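Local coordinates for protein subtilase cytotoxin, subunit B (Escherichia coli, PDB 3DWA) that probably binds host-cell glycans as the pentameric B subunit of an AB5 toxin, consistent with delivery of the toxin's A subunit into cells, at residues G81-Y85 against P86-K90. Sequence-based numbering, arbitrary orientation.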
ATOM      1  N   GLY C  81      25.290  -0.433 -16.424  1.00 30.05           N
ATOM      2  CA  GLY C  81      26.534  -0.548 -15.659  1.00 31.57           C
ATOM      3  C   GLY C  81      26.471  -0.189 -14.183  1.00 32.94           C
ATOM      4  O   GLY C  81      27.511  -0.085 -13.523  1.00 33.01           O
ATOM      5  N   VAL C  82      25.260  -0.022 -13.646  1.00 32.74           N
ATOM      6  CA  VAL C  82      25.116   0.377 -12.242  1.00 32.12           C
ATOM      7  C   VAL C  82      25.436  -0.777 -11.297  1.00 31.87           C
ATOM      8  O   VAL C  82      26.185  -0.601 -10.337  1.00 31.78           O
ATOM      9  CB  VAL C  82      23.736   1.037 -11.940  1.00 31.34           C
ATOM     10  CG1 VAL C  82      23.628   1.432 -10.474  1.00 33.34           C
ATOM     11  CG2 VAL C  82      23.557   2.271 -12.793  1.00 30.87           C
ATOM     12  N   TRP C  83      24.897  -1.963 -11.567  1.00 31.97           N
ATOM     13  CA  TRP C  83      25.167  -3.115 -10.696  1.00 31.77           C
ATOM     14  C   TRP C  83      26.455  -3.781 -11.171  1.00 32.73           C
ATOM     15  O   TRP C  83      26.675  -3.873 -12.382  1.00 32.25           O
ATOM     16  CB  TRP C  83      23.968  -4.083 -10.662  1.00 31.12           C
ATOM     17  CG  TRP C  83      22.657  -3.308 -10.531  1.00 30.60           C
ATOM     18  CD1 TRP C  83      21.629  -3.282 -11.420  1.00 30.24           C
ATOM     19  CD2 TRP C  83      22.291  -2.417  -9.470  1.00 29.79           C
ATOM     20  NE1 TRP C  83      20.631  -2.445 -10.971  1.00 28.67           N
ATOM     21  CE2 TRP C  83      21.019  -1.892  -9.784  1.00 29.63           C
ATOM     22  CE3 TRP C  83      22.910  -2.019  -8.272  1.00 28.72           C
ATOM     23  CZ2 TRP C  83      20.363  -0.974  -8.955  1.00 28.12           C
ATOM     24  CZ3 TRP C  83      22.254  -1.112  -7.459  1.00 29.40           C
ATOM     25  CH2 TRP C  83      20.992  -0.601  -7.808  1.00 29.33           C
ATOM     26  N   THR C  84      27.288  -4.233 -10.229  1.00 33.78           N
ATOM     27  CA  THR C  84      28.660  -4.685 -10.557  1.00 36.01           C
ATOM     28  C   THR C  84      28.991  -6.126 -10.140  1.00 36.15           C
ATOM     29  O   THR C  84      29.833  -6.775 -10.774  1.00 37.61           O
ATOM     30  CB  THR C  84      29.762  -3.717 -10.032  1.00 36.00           C
ATOM     31  OG1 THR C  84      29.673  -3.605  -8.614  1.00 36.97           O
ATOM     32  CG2 THR C  84      29.602  -2.341 -10.622  1.00 37.81           C
ATOM     33  N   TYR C  85      28.321  -6.640  -9.105  1.00 36.41           N
ATOM     34  CA  TYR C  85      28.541  -8.026  -8.671  1.00 35.57           C
ATOM     35  C   TYR C  85      28.297  -8.948  -9.880  1.00 35.89           C
ATOM     36  O   TYR C  85      27.177  -9.033 -10.361  1.00 34.89           O
ATOM     37  CB  TYR C  85      27.634  -8.367  -7.466  1.00 35.69           C
ATOM     38  CG  TYR C  85      27.881  -9.726  -6.830  1.00 34.39           C
ATOM     39  CD1 TYR C  85      29.126 -10.050  -6.279  1.00 34.94           C
ATOM     40  CD2 TYR C  85      26.858 -10.688  -6.783  1.00 33.76           C
ATOM     41  CE1 TYR C  85      29.349 -11.309  -5.702  1.00 34.68           C
ATOM     42  CE2 TYR C  85      27.061 -11.940  -6.214  1.00 33.12           C
ATOM     43  CZ  TYR C  85      28.311 -12.251  -5.679  1.00 35.24           C
ATOM     44  OH  TYR C  85      28.507 -13.496  -5.129  1.00 32.88           O
ATOM     45  N   PRO C  86      29.363  -9.641 -10.371  1.00 35.78           N
ATOM     46  CA  PRO C  86      29.279 -10.448 -11.608  1.00 34.91           C
ATOM     47  C   PRO C  86      28.193 -11.547 -11.655  1.00 33.46           C
ATOM     48  O   PRO C  86      27.498 -11.645 -12.656  1.00 33.38           O
ATOM     49  CB  PRO C  86      30.706 -11.039 -11.764  1.00 35.04           C
ATOM     50  CG  PRO C  86      31.583 -10.148 -10.959  1.00 36.02           C
ATOM     51  CD  PRO C  86      30.718  -9.697  -9.782  1.00 36.36           C
ATOM     52  N   PRO C  87      28.052 -12.385 -10.599  1.00 32.93           N
ATOM     53  CA  PRO C  87      26.921 -13.312 -10.612  1.00 31.77           C
ATOM     54  C   PRO C  87      25.547 -12.610 -10.745  1.00 30.54           C
ATOM     55  O   PRO C  87      24.659 -13.102 -11.417  1.00 30.17           O
ATOM     56  CB  PRO C  87      27.046 -14.034  -9.253  1.00 32.23           C
ATOM     57  CG  PRO C  87      28.487 -13.908  -8.888  1.00 32.85           C
ATOM     58  CD  PRO C  87      28.887 -12.565  -9.390  1.00 32.83           C
ATOM     59  N   PHE C  88      25.382 -11.472 -10.092  1.00 30.60           N
ATOM     60  CA  PHE C  88      24.138 -10.707 -10.184  1.00 29.69           C
ATOM     61  C   PHE C  88      23.920 -10.179 -11.605  1.00 29.86           C
ATOM     62  O   PHE C  88      22.813 -10.283 -12.158  1.00 27.84           O
ATOM     63  CB  PHE C  88      24.163  -9.567  -9.189  1.00 28.37           C
ATOM     64  CG  PHE C  88      22.878  -8.796  -9.105  1.00 29.10           C
ATOM     65  CD1 PHE C  88      22.012  -9.017  -8.057  1.00 25.96           C
ATOM     66  CD2 PHE C  88      22.547  -7.807 -10.065  1.00 27.17           C
ATOM     67  CE1 PHE C  88      20.819  -8.287  -7.958  1.00 24.76           C
ATOM     68  CE2 PHE C  88      21.358  -7.062  -9.949  1.00 27.41           C
ATOM     69  CZ  PHE C  88      20.497  -7.320  -8.878  1.00 25.06           C
ATOM     70  N   VAL C  89      24.988  -9.637 -12.189  1.00 30.67           N
ATOM     71  CA  VAL C  89      24.934  -9.115 -13.551  1.00 31.61           C
ATOM     72  C   VAL C  89      24.617 -10.218 -14.572  1.00 32.80           C
ATOM     73  O   VAL C  89      23.854  -9.974 -15.503  1.00 32.48           O
ATOM     74  CB  VAL C  89      26.201  -8.332 -13.898  1.00 31.83           C
ATOM     75  CG1 VAL C  89      26.217  -7.920 -15.373  1.00 31.01           C
ATOM     76  CG2 VAL C  89      26.322  -7.119 -13.001  1.00 31.18           C
ATOM     77  N   LYS C  90      25.142 -11.434 -14.356  1.00 33.94           N
ATOM     78  CA  LYS C  90      24.926 -12.570 -15.285  1.00 35.04           C
ATOM     79  C   LYS C  90      23.488 -13.098 -15.268  1.00 33.90           C
ATOM     80  O   LYS C  90      22.891 -13.355 -16.319  1.00 33.69           O
ATOM     81  CB  LYS C  90      25.871 -13.744 -14.959  1.00 35.38           C
ATOM     82  CG  LYS C  90      25.721 -14.915 -15.959  1.00 37.49           C
ATOM     83  CD  LYS C  90      26.386 -16.230 -15.528  1.00 38.89           C
ATOM     84  CE  LYS C  90      27.779 -16.346 -16.127  1.00 46.51           C
ATOM     85  NZ  LYS C  90      28.680 -15.310 -15.501  1.00 50.10           N
TER
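Tyr85 is the N-cap of the short helix 86-91, and its carbonyl O accepts the first-turn bond from Val89 N at 2.9 Å. The bond is nearly straight, with an N-H...O angle of 160°. The next bond of the helix runs from Lys90 N to Pro86 O. Pro86 and Pro87 have no N-H to give, which suits the first turn of a helix, where backbone nitrogens have no carbonyl of the preceding turn to bind.

The Tyr85 side chain crosses those of Pro86, Pro87 and Phe88 at about a right angle. Its CG is anti to the backbone N (chi1 -174°), which carries the ring over Pro87. Pro87 CD sits 3.6 Å from the centroid of the Tyr85 ring, almost on the ring normal, and makes a CH-pi contact with that face. Pro87 CG adds a contact of 3.6 Å to Tyr85 CE2. Phe88 CB packs against Tyr85 CD2 near the ring's root.

Toward the sheet, the Phe88 ring turns its edge to the five-membered ring of Trp83. The centroids of the Phe88 ring and the Trp83 five-membered ring are 5.6 Å apart, with planes at 62°, an offset edge-to-face pair. Phe88 CE2 comes within 4.0 Å of Trp83 CG. Val89, on the helix, lays its CG2 methyl against the loop backbone, 3.3 Å from Trp83 O.

Trp83 and Phe88 are both buried. Trp83 also packs on Met47 and Ala96, while Phe88 reaches Cys45, Ile24 and the ring of Tyr29. Trp2 of a neighbouring subunit packs on Tyr85, Pro87 and Phe88.

The arrangement is an N-capped helix start with prolines at its first two positions, held by aromatic side chains against the antiparallel sheet at a subunit interface of the pentamer; the curled sheet is consistent with the OB fold of AB5 toxin B subunits.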